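Local coordinates for cellobiose 2-epimerase (Ruminococcus albus, PDB 3VW5), which catalyses the reversible epimerization of cellobiose to 4-O-beta-D-glucosyl-D-mannose, acting on an unmodified sugar, at residues K81-V92 and L134-I142; Y30-E38 and P359-P368. The protein carries 2 engineered substitutions. All coordinates share one frame; numbering follows the deposited sequence.

Contact 1 (K81-V92 and L134-I142); sequences KNNCIDYEYGGV and LAYRLFEDI. Engineered in segment 134-142: Leu-138 (natural residue Pro).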
loop_
_atom_site.group_PDB
_atom_site.type_symbol
_atom_site.label_atom_id
_atom_site.label_comp_id
_atom_site.label_asym_id
_atom_site.label_seq_id
_atom_site.Cartn_x
_atom_site.Cartn_y
_atom_site.Cartn_z
ATOM N N LYS A 81 -3.556 16.964 8.205
ATOM C CA LYS A 81 -4.651 17.917 8.347
ATOM C C LYS A 81 -4.214 19.371 8.168
ATOM O O LYS A 81 -4.839 20.125 7.432
ATOM C CB LYS A 81 -5.326 17.724 9.706
ATOM C CG LYS A 81 -6.477 18.672 9.986
ATOM C CD LYS A 81 -7.097 18.370 11.336
ATOM C CE LYS A 81 -6.212 18.856 12.472
ATOM N NZ LYS A 81 -6.798 18.480 13.793
ATOM N N ASN A 82 -3.128 19.762 8.817
ATOM C CA ASN A 82 -2.731 21.171 8.821
ATOM C C ASN A 82 -1.884 21.631 7.640
ATOM O O ASN A 82 -1.706 22.826 7.444
ATOM C CB ASN A 82 -2.037 21.545 10.143
ATOM C CG ASN A 82 -2.874 21.186 11.372
ATOM O OD1 ASN A 82 -4.102 21.238 11.339
ATOM N ND2 ASN A 82 -2.208 20.797 12.449
ATOM N N ASN A 83 -1.348 20.706 6.853
ATOM C CA ASN A 83 -0.483 21.119 5.745
ATOM C C ASN A 83 -0.819 20.441 4.436
ATOM O O ASN A 83 -0.677 21.035 3.380
ATOM C CB ASN A 83 1.005 20.872 6.053
ATOM C CG ASN A 83 1.499 21.662 7.254
ATOM O OD1 ASN A 83 1.662 21.107 8.340
ATOM N ND2 ASN A 83 1.748 22.965 7.063
ATOM N N CYS A 84 -1.255 19.192 4.505
ATOM C CA CYS A 84 -1.218 18.339 3.325
ATOM C C CYS A 84 -2.504 18.361 2.520
ATOM O O CYS A 84 -2.550 17.886 1.388
ATOM C CB CYS A 84 -0.839 16.907 3.728
ATOM S SG CYS A 84 0.862 16.799 4.368
ATOM N N ILE A 85 -3.542 18.937 3.112
ATOM C CA ILE A 85 -4.857 18.960 2.507
ATOM C C ILE A 85 -5.096 20.293 1.801
ATOM O O ILE A 85 -4.831 21.362 2.360
ATOM C CB ILE A 85 -5.926 18.674 3.575
ATOM C CG1 ILE A 85 -5.944 17.175 3.870
ATOM C CG2 ILE A 85 -7.278 19.159 3.130
ATOM C CD1 ILE A 85 -6.815 16.759 5.013
ATOM N N ASP A 86 -5.554 20.223 0.553
ATOM C CA ASP A 86 -5.931 21.416 -0.184
ATOM C C ASP A 86 -7.411 21.672 0.083
ATOM O O ASP A 86 -8.277 21.085 -0.553
ATOM C CB ASP A 86 -5.670 21.245 -1.680
ATOM C CG ASP A 86 -5.855 22.540 -2.458
ATOM O OD1 ASP A 86 -6.480 23.475 -1.909
ATOM O OD2 ASP A 86 -5.384 22.626 -3.619
ATOM N N TYR A 87 -7.693 22.551 1.041
ATOM C CA TYR A 87 -9.060 22.795 1.465
ATOM C C TYR A 87 -9.803 23.587 0.418
ATOM O O TYR A 87 -11.016 23.435 0.255
ATOM C CB TYR A 87 -9.089 23.502 2.821
ATOM C CG TYR A 87 -8.727 22.574 3.961
ATOM C CD1 TYR A 87 -9.615 21.586 4.386
ATOM C CD2 TYR A 87 -7.494 22.674 4.601
ATOM C CE1 TYR A 87 -9.290 20.732 5.425
ATOM C CE2 TYR A 87 -7.151 21.815 5.639
ATOM C CZ TYR A 87 -8.049 20.850 6.049
ATOM O OH TYR A 87 -7.709 19.998 7.084
ATOM N N GLU A 88 -9.054 24.406 -0.311
ATOM C CA GLU A 88 -9.611 25.268 -1.339
ATOM C C GLU A 88 -10.042 24.516 -2.622
ATOM O O GLU A 88 -11.175 24.653 -3.077
ATOM C CB GLU A 88 -8.622 26.384 -1.650
ATOM C CG GLU A 88 -9.060 27.284 -2.782
ATOM C CD GLU A 88 -8.046 28.379 -3.082
ATOM O OE1 GLU A 88 -7.026 28.465 -2.338
ATOM O OE2 GLU A 88 -8.268 29.150 -4.062
ATOM N N TYR A 89 -9.161 23.703 -3.195
ATOM C CA TYR A 89 -9.514 22.962 -4.407
ATOM C C TYR A 89 -9.933 21.531 -4.107
ATOM O O TYR A 89 -10.592 20.898 -4.921
ATOM C CB TYR A 89 -8.361 22.947 -5.417
ATOM C CG TYR A 89 -8.048 24.286 -6.072
ATOM C CD1 TYR A 89 -8.736 24.704 -7.212
ATOM C CD2 TYR A 89 -7.058 25.125 -5.563
ATOM C CE1 TYR A 89 -8.456 25.919 -7.826
ATOM C CE2 TYR A 89 -6.775 26.343 -6.162
ATOM C CZ TYR A 89 -7.479 26.738 -7.297
ATOM O OH TYR A 89 -7.201 27.953 -7.910
ATOM N N GLY A 90 -9.541 21.012 -2.947
ATOM C CA GLY A 90 -9.781 19.610 -2.636
ATOM C C GLY A 90 -8.559 18.698 -2.745
ATOM O O GLY A 90 -7.522 19.081 -3.271
ATOM N N GLY A 91 -8.683 17.478 -2.245
ATOM C CA GLY A 91 -7.589 16.534 -2.286
ATOM C C GLY A 91 -6.416 16.878 -1.378
ATOM O O GLY A 91 -6.518 17.702 -0.453
ATOM N N VAL A 92 -5.294 16.220 -1.642
ATOM C CA VAL A 92 -4.072 16.441 -0.897
ATOM C C VAL A 92 -2.936 16.692 -1.881
ATOM O O VAL A 92 -2.983 16.213 -3.010
ATOM C CB VAL A 92 -3.737 15.224 -0.008
ATOM C CG1 VAL A 92 -4.883 14.932 0.930
ATOM C CG2 VAL A 92 -3.458 13.997 -0.865
ATOM N N LEU A 134 -12.774 14.521 7.496
ATOM C CA LEU A 134 -11.746 14.716 6.500
ATOM C C LEU A 134 -11.742 13.562 5.497
ATOM O O LEU A 134 -11.567 13.750 4.292
ATOM C CB LEU A 134 -10.402 14.814 7.188
ATOM C CG LEU A 134 -9.843 16.229 7.349
ATOM C CD1 LEU A 134 -10.957 17.238 7.344
ATOM C CD2 LEU A 134 -9.007 16.314 8.632
ATOM N N ALA A 135 -11.950 12.357 5.996
ATOM C CA ALA A 135 -11.994 11.204 5.127
ATOM C C ALA A 135 -13.109 11.348 4.091
ATOM O O ALA A 135 -12.883 11.146 2.885
ATOM C CB ALA A 135 -12.144 9.934 5.940
ATOM N N TYR A 136 -14.306 11.707 4.549
ATOM C CA TYR A 136 -15.434 11.887 3.642
ATOM C C TYR A 136 -15.177 13.071 2.729
ATOM O O TYR A 136 -15.509 13.038 1.550
ATOM C CB TYR A 136 -16.732 12.098 4.422
ATOM C CG TYR A 136 -17.372 10.826 4.914
ATOM C CD1 TYR A 136 -17.977 9.955 4.025
ATOM C CD2 TYR A 136 -17.368 10.494 6.265
ATOM C CE1 TYR A 136 -18.565 8.793 4.466
ATOM C CE2 TYR A 136 -17.944 9.335 6.712
ATOM C CZ TYR A 136 -18.551 8.486 5.805
ATOM O OH TYR A 136 -19.148 7.315 6.224
ATOM N N ARG A 137 -14.567 14.119 3.276
ATOM C CA ARG A 137 -14.252 15.289 2.475
ATOM C C ARG A 137 -13.426 14.890 1.244
ATOM O O ARG A 137 -13.682 15.360 0.136
ATOM C CB ARG A 137 -13.505 16.352 3.286
ATOM C CG ARG A 137 -13.285 17.614 2.475
ATOM C CD ARG A 137 -12.332 18.588 3.123
ATOM N NE ARG A 137 -12.929 19.917 3.245
ATOM C CZ ARG A 137 -13.551 20.364 4.341
ATOM N NH1 ARG A 137 -13.651 19.595 5.439
ATOM N NH2 ARG A 137 -14.071 21.590 4.345
ATOM N N LEU A 138 -12.439 14.019 1.459
ATOM C CA LEU A 138 -11.539 13.593 0.394
ATOM C C LEU A 138 -12.191 12.560 -0.541
ATOM O O LEU A 138 -11.976 12.574 -1.752
ATOM C CB LEU A 138 -10.230 13.062 0.984
ATOM C CG LEU A 138 -9.392 14.074 1.760
ATOM C CD1 LEU A 138 -8.186 13.396 2.360
ATOM C CD2 LEU A 138 -8.965 15.227 0.875
ATOM N N PHE A 139 -12.985 11.668 0.028
ATOM C CA PHE A 139 -13.855 10.817 -0.775
ATOM C C PHE A 139 -14.702 11.656 -1.754
ATOM O O PHE A 139 -14.778 11.335 -2.934
ATOM C CB PHE A 139 -14.747 9.984 0.144
ATOM C CG PHE A 139 -15.909 9.335 -0.542
ATOM C CD1 PHE A 139 -15.746 8.145 -1.238
ATOM C CD2 PHE A 139 -17.184 9.883 -0.450
ATOM C CE1 PHE A 139 -16.826 7.525 -1.857
ATOM C CE2 PHE A 139 -18.277 9.260 -1.072
ATOM C CZ PHE A 139 -18.093 8.083 -1.770
ATOM N N GLU A 140 -15.324 12.732 -1.267
ATOM C CA GLU A 140 -16.120 13.601 -2.129
ATOM C C GLU A 140 -15.279 14.250 -3.224
ATOM O O GLU A 140 -15.697 14.325 -4.389
ATOM C CB GLU A 140 -16.849 14.664 -1.311
ATOM C CG GLU A 140 -18.070 14.113 -0.602
ATOM C CD GLU A 140 -18.924 15.191 0.026
ATOM O OE1 GLU A 140 -18.359 16.144 0.628
ATOM O OE2 GLU A 140 -20.172 15.080 -0.088
ATOM N N ASP A 141 -14.089 14.710 -2.849
ATOM C CA ASP A 141 -13.177 15.325 -3.800
ATOM C C ASP A 141 -12.779 14.368 -4.915
ATOM O O ASP A 141 -12.632 14.785 -6.056
ATOM C CB ASP A 141 -11.918 15.859 -3.103
ATOM C CG ASP A 141 -12.207 17.052 -2.214
ATOM O OD1 ASP A 141 -13.355 17.561 -2.281
ATOM O OD2 ASP A 141 -11.294 17.483 -1.461
ATOM N N ILE A 142 -12.590 13.094 -4.589
ATOM C CA ILE A 142 -12.176 12.127 -5.601
ATOM C C ILE A 142 -13.309 11.919 -6.590
ATOM O O ILE A 142 -13.102 11.914 -7.810
ATOM C CB ILE A 142 -11.748 10.762 -4.983
ATOM C CG1 ILE A 142 -10.334 10.845 -4.409
ATOM C CG2 ILE A 142 -11.769 9.650 -6.019
ATOM C CD1 ILE A 142 -9.949 9.607 -3.617
HETATM O O HOH W 1 -12.243 20.533 0.723
#
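Arg-137 sends its CG opposite the backbone N (chi1 -175°), while Tyr-87 folds its ring back on its own N side, and together these torsions bring guanidinium and phenol together. In this (alpha/alpha)6 barrel the meeting joins the end of helix 67-84, with the loop that follows it, to helix 129-145. The two flat groups stand almost perpendicular, their planes 83° apart: Tyr-87 presents its edge, and its CD1 lies over the guanidinium face, 3.9 Å from Arg-137 NE. The ring is steadied by its hydroxyl, which gives a hydrogen bond to Lys-81 O (Tyr-87 OH to Lys-81 O, 2.9 Å), and by Ile-85 CG2 over one face.

Leu-134 supplies much of the apolar contact. Leu-134 CD2 meets Lys-81 CG at 3.7 Å, the two side chains crossing at about a right angle, and Leu-134 CG touches Ile-85 CD1 at 3.9 Å. The ammonium of Lys-81 runs on to salt bridges with Glu-78 and Glu-130, the latter on the partner helix. One turn further along that helix, Leu-138, an engineered residue, splits its branches: Leu-138 CD1 packs on Val-92 CG1 (3.9 Å) and CD2 on Gly-91 CA, with Ile-116 of helix 109-126 also touching it.

One direct hydrogen bond spans the segments, from Gly-91 N to Asp-141 OD2 at 2.7 Å and 152°, though OD2 sits too near a neighbouring atom for its exact place to be trusted. With an alanine here instead of Asp-141, Gly-91 N is likely to lose its carboxylate partner across the contact, and a gap would probably open beside Gly-90 and Gly-91. At the outer margin a water bridges the two segments, accepting from Arg-137 NE at 2.7 Å and donating to Tyr-87 O.

Contact 2 (Y30-E38 and P359-P368); sequences YGYLSYGLE and PHDYKETVGP. Engineered in segment 30-38: Glu-38 (natural residue Gly).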
loop_
_atom_site.group_PDB
_atom_site.type_symbol
_atom_site.label_atom_id
_atom_site.label_comp_id
_atom_site.label_asym_id
_atom_site.label_seq_id
_atom_site.Cartn_x
_atom_site.Cartn_y
_atom_site.Cartn_z
ATOM N N TYR A 30 10.692 12.890 9.435
ATOM C CA TYR A 30 11.752 13.193 8.474
ATOM C C TYR A 30 11.520 12.456 7.136
ATOM O O TYR A 30 11.005 11.327 7.105
ATOM C CB TYR A 30 13.142 12.876 9.054
ATOM C CG TYR A 30 13.420 13.478 10.425
ATOM C CD1 TYR A 30 13.372 14.854 10.629
ATOM C CD2 TYR A 30 13.749 12.665 11.513
ATOM C CE1 TYR A 30 13.635 15.402 11.872
ATOM C CE2 TYR A 30 14.007 13.207 12.761
ATOM C CZ TYR A 30 13.952 14.576 12.932
ATOM O OH TYR A 30 14.208 15.115 14.172
ATOM N N GLY A 31 11.887 13.108 6.040
ATOM C CA GLY A 31 11.522 12.637 4.723
ATOM C C GLY A 31 12.514 11.706 4.046
ATOM O O GLY A 31 12.163 11.050 3.061
ATOM N N TYR A 32 13.746 11.628 4.547
ATOM C CA TYR A 32 14.765 10.862 3.838
ATOM C C TYR A 32 15.831 10.243 4.740
ATOM O O TYR A 32 16.514 10.938 5.507
ATOM C CB TYR A 32 15.403 11.719 2.733
ATOM C CG TYR A 32 16.402 10.983 1.868
ATOM C CD1 TYR A 32 16.007 10.339 0.696
ATOM C CD2 TYR A 32 17.751 10.940 2.215
ATOM C CE1 TYR A 32 16.931 9.660 -0.103
ATOM C CE2 TYR A 32 18.674 10.263 1.435
ATOM C CZ TYR A 32 18.262 9.621 0.276
ATOM O OH TYR A 32 19.195 8.956 -0.498
ATOM N N LEU A 33 15.948 8.922 4.646
ATOM C CA LEU A 33 17.053 8.187 5.247
ATOM C C LEU A 33 17.723 7.364 4.147
ATOM O O LEU A 33 17.137 6.390 3.640
ATOM C CB LEU A 33 16.561 7.263 6.363
ATOM C CG LEU A 33 17.665 6.428 7.038
ATOM C CD1 LEU A 33 18.572 7.309 7.891
ATOM C CD2 LEU A 33 17.099 5.290 7.871
ATOM N N SER A 34 18.938 7.762 3.775
ATOM C CA SER A 34 19.694 7.089 2.709
ATOM C C SER A 34 20.015 5.613 2.995
ATOM O O SER A 34 19.892 5.131 4.133
ATOM C CB SER A 34 21.000 7.839 2.437
ATOM O OG SER A 34 21.992 7.522 3.410
ATOM N N TYR A 35 20.434 4.908 1.945
ATOM C CA TYR A 35 20.898 3.528 2.060
ATOM C C TYR A 35 22.014 3.406 3.098
ATOM O O TYR A 35 21.999 2.490 3.929
ATOM C CB TYR A 35 21.398 3.014 0.713
ATOM C CG TYR A 35 22.162 1.710 0.823
ATOM C CD1 TYR A 35 21.494 0.478 0.767
ATOM C CD2 TYR A 35 23.546 1.703 0.983
ATOM C CE1 TYR A 35 22.169 -0.718 0.866
ATOM C CE2 TYR A 35 24.241 0.506 1.091
ATOM C CZ TYR A 35 23.550 -0.707 1.030
ATOM O OH TYR A 35 24.235 -1.906 1.132
ATOM N N GLY A 36 22.977 4.332 3.039
ATOM C CA GLY A 36 24.062 4.394 4.006
ATOM C C GLY A 36 23.657 4.903 5.390
ATOM O O GLY A 36 24.506 5.167 6.247
ATOM N N LEU A 37 22.353 5.034 5.599
ATOM C CA LEU A 37 21.774 5.410 6.892
ATOM C C LEU A 37 22.113 6.837 7.334
ATOM O O LEU A 37 22.103 7.138 8.523
ATOM C CB LEU A 37 22.117 4.383 7.985
ATOM C CG LEU A 37 21.689 2.940 7.693
ATOM C CD1 LEU A 37 22.001 2.028 8.863
ATOM C CD2 LEU A 37 20.199 2.864 7.341
ATOM N N GLU A 38 22.404 7.698 6.360
ATOM C CA GLU A 38 22.555 9.135 6.586
ATOM C C GLU A 38 21.182 9.820 6.474
ATOM O O GLU A 38 20.490 9.698 5.457
ATOM C CB GLU A 38 23.547 9.733 5.573
ATOM C CG GLU A 38 24.697 10.543 6.178
ATOM C CD GLU A 38 24.391 12.054 6.279
ATOM O OE1 GLU A 38 23.734 12.483 7.277
ATOM O OE2 GLU A 38 24.809 12.821 5.360
ATOM N N PRO A 359 22.323 -6.173 -1.653
ATOM C CA PRO A 359 21.408 -5.028 -1.611
ATOM C C PRO A 359 21.794 -4.013 -2.665
ATOM O O PRO A 359 22.980 -3.867 -2.927
ATOM C CB PRO A 359 21.627 -4.446 -0.196
ATOM C CG PRO A 359 22.205 -5.576 0.605
ATOM C CD PRO A 359 23.057 -6.344 -0.388
ATOM N N HIS A 360 20.804 -3.351 -3.260
ATOM C CA HIS A 360 21.031 -2.232 -4.163
ATOM C C HIS A 360 21.388 -1.044 -3.307
ATOM O O HIS A 360 20.532 -0.473 -2.640
ATOM C CB HIS A 360 19.766 -1.891 -4.948
ATOM C CG HIS A 360 19.451 -2.842 -6.058
ATOM N ND1 HIS A 360 18.303 -2.739 -6.814
ATOM C CD2 HIS A 360 20.130 -3.905 -6.550
ATOM C CE1 HIS A 360 18.287 -3.697 -7.723
ATOM N NE2 HIS A 360 19.385 -4.421 -7.585
ATOM N N ASP A 361 22.651 -0.657 -3.335
ATOM C CA ASP A 361 23.135 0.403 -2.462
ATOM C C ASP A 361 22.692 1.790 -2.920
ATOM O O ASP A 361 23.144 2.797 -2.376
ATOM C CB ASP A 361 24.670 0.325 -2.329
ATOM C CG ASP A 361 25.419 0.755 -3.615
ATOM O OD1 ASP A 361 26.637 1.028 -3.511
ATOM O OD2 ASP A 361 24.808 0.831 -4.709
ATOM N N TYR A 362 21.819 1.846 -3.917
ATOM C CA TYR A 362 21.324 3.134 -4.398
ATOM C C TYR A 362 19.848 3.389 -4.070
ATOM O O TYR A 362 19.267 4.371 -4.531
ATOM C CB TYR A 362 21.556 3.275 -5.904
ATOM C CG TYR A 362 20.975 2.144 -6.724
ATOM C CD1 TYR A 362 21.721 1.001 -7.003
ATOM C CD2 TYR A 362 19.685 2.218 -7.223
ATOM C CE1 TYR A 362 21.187 -0.037 -7.763
ATOM C CE2 TYR A 362 19.143 1.194 -7.976
ATOM C CZ TYR A 362 19.889 0.071 -8.248
ATOM O OH TYR A 362 19.338 -0.944 -9.012
ATOM N N LYS A 363 19.245 2.495 -3.294
ATOM C CA LYS A 363 17.852 2.649 -2.887
ATOM C C LYS A 363 17.823 3.084 -1.427
ATOM O O LYS A 363 18.411 2.422 -0.571
ATOM C CB LYS A 363 17.073 1.335 -3.064
ATOM C CG LYS A 363 16.936 0.850 -4.496
ATOM C CD LYS A 363 16.382 1.919 -5.401
ATOM C CE LYS A 363 14.868 2.059 -5.262
ATOM N NZ LYS A 363 14.328 2.948 -6.344
ATOM N N GLU A 364 17.147 4.192 -1.144
ATOM C CA GLU A 364 17.099 4.740 0.215
ATOM C C GLU A 364 16.358 3.832 1.200
ATOM O O GLU A 364 15.512 3.019 0.800
ATOM C CB GLU A 364 16.451 6.126 0.217
ATOM C CG GLU A 364 16.376 6.762 -1.162
ATOM C CD GLU A 364 15.102 6.400 -1.897
ATOM O OE1 GLU A 364 15.182 5.743 -2.967
ATOM O OE2 GLU A 364 14.024 6.775 -1.393
ATOM N N THR A 365 16.672 3.987 2.487
ATOM C CA THR A 365 15.999 3.241 3.549
ATOM C C THR A 365 14.607 3.826 3.826
ATOM O O THR A 365 13.654 3.108 4.104
ATOM C CB THR A 365 16.825 3.274 4.840
ATOM O OG1 THR A 365 18.173 2.902 4.544
ATOM C CG2 THR A 365 16.279 2.298 5.856
ATOM N N VAL A 366 14.518 5.147 3.737
ATOM C CA VAL A 366 13.265 5.854 3.915
ATOM C C VAL A 366 13.197 7.000 2.923
ATOM O O VAL A 366 14.149 7.775 2.796
ATOM C CB VAL A 366 13.140 6.471 5.321
ATOM C CG1 VAL A 366 11.815 7.218 5.441
ATOM C CG2 VAL A 366 13.266 5.409 6.399
ATOM N N GLY A 367 12.064 7.119 2.237
ATOM C CA GLY A 367 11.837 8.221 1.317
ATOM C C GLY A 367 10.381 8.294 0.902
ATOM O O GLY A 367 9.526 7.620 1.483
ATOM N N PRO A 368 10.087 9.099 -0.128
ATOM C CA PRO A 368 8.699 9.283 -0.567
ATOM C C PRO A 368 8.009 7.966 -0.908
ATOM O O PRO A 368 6.806 7.858 -0.719
ATOM C CB PRO A 368 8.843 10.162 -1.819
ATOM C CG PRO A 368 10.130 10.857 -1.633
ATOM C CD PRO A 368 11.027 9.840 -0.985
#
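Leu-33 meets Val-366 and Thr-365 in the tight part of this contact, a classic beta bulge on a single antiparallel bridge. Leu-33 N donates to Val-366 O (2.8 Å), and Leu-33 O takes Val-366 N in its carbonyl plane, on a lone pair, at 2.9 Å; Thr-365 N adds a weak, bent bond to the same oxygen (126° at the hydrogen). The side chains follow: Leu-33 CB abuts Val-366 CB at 3.7 Å, and Leu-33 CD2 lies alongside Thr-365, in touch with its CB and CG2. Phe-17 of helix 2-19 packs against all three residues.

Thr-365 turns OG1 to the backbone N side (chi1 -50°), from where Thr-365 OG1 donates to Ser-34 O at 2.8 Å, well above the carbonyl plane. Leu-37 N comes to that oxygen from the opposite face, closing the type I turn from Ser-34 to Leu-37.

Packing is just as close at Tyr-35. A chi1 of 168° swings its ring away from its own N and out over Asp-361, whose CA stands 3.4 Å from the centroid of the Tyr-35 ring, a CH-pi contact almost exactly on the ring normal. Arg-344 adds a cation-pi contact to this ring and a hydrogen bond to Tyr-35 O. The looser, solvent side begins beyond: the Asp-361 carboxylate leads away from the contact, and partly exposed Pro-359 comes only to the ring edge, its CB 3.9 Å from Tyr-35 CE1.

The hydrogen bonding between the loop after helix 2-19 and the one before helix 373-385 is mostly main-chain, so it probably depends more on backbone shape than on side-chain identity, Thr-365 OG1 excepted. The Tyr-35 end, by contrast, rests on an aromatic ring against the backbone and CB of Asp-361, and probably needs that flat face.

Contact 1 and contact 2 hold different elements: the first joins the end of one helix and its loop to another helix, the second pairs two irregular loops from near opposite ends of the chain. Their centres lie about 29 Å apart and they do not touch, yet contact 1 is nested in sequence inside the long loop that contact 2 closes. Both centres lie about 19 Å from the centre of the chain, so both are peripheral, but most touching residues of contact 1 are buried. There side chains do most of the work, a carboxylate taking the one direct hydrogen bond, with water and other charged groups at the margin. Contact 2, partly buried, combines main-chain hydrogen bonds with a closely packed aromatic ring.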